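Local coordinates for RNA polymerase II subunit A C-terminal domain phosphatase SSU72 (Homo sapiens, PDB 4H3K), which dephosphorylates the C-terminal domain of RNA polymerase II as a serine/threonine protein phosphatase and takes part in RNA processing and termination, at residues N44-K48 against R49-V53. The protein carries 1 engineered substitution. Residues are numbered along the deposited sequence; the frame is centred on the assembly and turned at random.
Sequences NILSK and RGFSV
R49 N gives the last regular helical bond, to I45 O at 2.9 Å. It also makes a weak bond to L46 O. The chain then turns back over the helix end. F51 N bonds L46 O at 3.1 Å with an N-H...O angle of 164°. G50 N reaches S47 O at 3.2 Å. G50 has a positive phi (86°), a backbone shape that glycine adopts easily. The F51-L46 and G50-S47 bonds, with G50 as the C-prime residue, form a Schellman motif that ends helix 38-48. The turn leads straight into strand 52-57, the last element of a beta-alpha-beta unit begun by strand 27-32. S52 pairs there with V28 by backbone hydrogen bonding.

L46 packs against F51 and V53. L46 CD2 touches F51 CD2 at 3.6 Å, the two side chains meeting at a slant. The F51 ring also has L46 O at its edge, in its plane. F51 CG stands anti to the carbonyl carbon (chi1 -72°), which lays the ring beside L46. The F51 side chain also touches C179, Q180 and Q183 of helix 165-184. A serine in place of F51 would probably leave L46 CD2 without its aromatic partner and open a gap toward that helix. V53 crosses L46 at about a right angle, with CG1 3.9 Å from L46 CB. The same methyl packs against S47 N and CB. R49 runs alongside I45, its CD 3.9 Å from I45 CG2, and also touches F173 of helix 165-184.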
loop_
_atom_site.group_PDB
_atom_site.type_symbol
_atom_site.label_atom_id
_atom_site.label_comp_id
_atom_site.label_asym_id
_atom_site.label_seq_id
_atom_site.Cartn_x
_atom_site.Cartn_y
_atom_site.Cartn_z
ATOM N N ASN B 44 -17.451 -11.974 -12.295
ATOM C CA ASN B 44 -18.758 -12.623 -12.207
ATOM C C ASN B 44 -18.818 -13.673 -11.076
ATOM O O ASN B 44 -19.722 -13.608 -10.223
ATOM C CB ASN B 44 -19.175 -13.202 -13.576
ATOM C CG ASN B 44 -20.651 -13.675 -13.614
ATOM O OD1 ASN B 44 -20.917 -14.875 -13.744
ATOM N ND2 ASN B 44 -21.593 -12.744 -13.475
ATOM N N ILE B 45 -17.875 -14.619 -11.048
ATOM C CA ILE B 45 -17.888 -15.669 -10.009
ATOM C C ILE B 45 -17.717 -15.033 -8.607
ATOM O O ILE B 45 -18.488 -15.324 -7.673
ATOM C CB ILE B 45 -16.777 -16.760 -10.242
ATOM C CG1 ILE B 45 -16.949 -17.481 -11.609
ATOM C CG2 ILE B 45 -16.772 -17.817 -9.103
ATOM C CD1 ILE B 45 -18.347 -17.660 -12.075
ATOM N N LEU B 46 -16.728 -14.145 -8.460
ATOM C CA LEU B 46 -16.459 -13.540 -7.138
ATOM C C LEU B 46 -17.674 -12.765 -6.665
ATOM O O LEU B 46 -18.091 -12.909 -5.518
ATOM C CB LEU B 46 -15.204 -12.668 -7.152
ATOM C CG LEU B 46 -13.884 -13.473 -7.247
ATOM C CD1 LEU B 46 -12.734 -12.574 -7.561
ATOM C CD2 LEU B 46 -13.550 -14.224 -5.952
ATOM N N SER B 47 -18.251 -11.971 -7.573
ATOM C CA SER B 47 -19.392 -11.132 -7.221
ATOM C C SER B 47 -20.554 -12.010 -6.742
ATOM O O SER B 47 -21.166 -11.720 -5.729
ATOM C CB SER B 47 -19.798 -10.271 -8.408
ATOM O OG SER B 47 -21.010 -9.628 -8.130
ATOM N N LYS B 48 -20.814 -13.101 -7.462
ATOM C CA LYS B 48 -21.896 -14.039 -7.133
ATOM C C LYS B 48 -21.666 -14.750 -5.812
ATOM O O LYS B 48 -22.618 -15.096 -5.104
ATOM C CB LYS B 48 -22.069 -15.064 -8.258
ATOM C CG LYS B 48 -23.025 -14.611 -9.338
ATOM C CD LYS B 48 -22.874 -15.455 -10.619
ATOM C CE LYS B 48 -24.104 -15.370 -11.524
ATOM N NZ LYS B 48 -24.753 -14.034 -11.408
ATOM N N ARG B 49 -20.402 -14.947 -5.462
ATOM C CA ARG B 49 -20.072 -15.591 -4.205
ATOM C C ARG B 49 -19.822 -14.634 -3.053
ATOM O O ARG B 49 -19.249 -15.005 -2.035
ATOM C CB ARG B 49 -18.997 -16.670 -4.397
ATOM C CG ARG B 49 -19.673 -17.993 -4.841
ATOM C CD ARG B 49 -18.938 -18.662 -5.981
ATOM N NE ARG B 49 -19.758 -19.652 -6.698
ATOM C CZ ARG B 49 -19.285 -20.837 -7.068
ATOM N NH1 ARG B 49 -18.034 -21.174 -6.727
ATOM N NH2 ARG B 49 -20.056 -21.693 -7.722
ATOM N N GLY B 50 -20.303 -13.404 -3.209
ATOM C CA GLY B 50 -20.398 -12.466 -2.092
ATOM C C GLY B 50 -19.154 -11.632 -1.797
ATOM O O GLY B 50 -19.088 -11.012 -0.738
ATOM N N PHE B 51 -18.183 -11.595 -2.716
ATOM C CA PHE B 51 -16.978 -10.749 -2.532
ATOM C C PHE B 51 -17.200 -9.357 -3.065
ATOM O O PHE B 51 -17.996 -9.153 -3.970
ATOM C CB PHE B 51 -15.761 -11.335 -3.266
ATOM C CG PHE B 51 -15.210 -12.567 -2.618
ATOM C CD1 PHE B 51 -14.268 -12.471 -1.598
ATOM C CD2 PHE B 51 -15.643 -13.822 -3.017
ATOM C CE1 PHE B 51 -13.748 -13.629 -0.987
ATOM C CE2 PHE B 51 -15.160 -14.979 -2.403
ATOM C CZ PHE B 51 -14.206 -14.888 -1.401
ATOM N N SER B 52 -16.482 -8.400 -2.497
ATOM C CA SER B 52 -16.442 -7.069 -3.025
ATOM C C SER B 52 -15.343 -7.112 -4.074
ATOM O O SER B 52 -14.194 -7.361 -3.763
ATOM C CB SER B 52 -16.096 -6.106 -1.879
ATOM O OG SER B 52 -15.735 -4.835 -2.379
ATOM N N VAL B 53 -15.717 -6.941 -5.329
ATOM C CA VAL B 53 -14.789 -7.102 -6.431
ATOM C C VAL B 53 -14.940 -6.007 -7.492
ATOM O O VAL B 53 -16.031 -5.558 -7.768
ATOM C CB VAL B 53 -14.880 -8.536 -7.030
ATOM C CG1 VAL B 53 -16.318 -8.914 -7.415
ATOM C CG2 VAL B 53 -13.894 -8.736 -8.214
#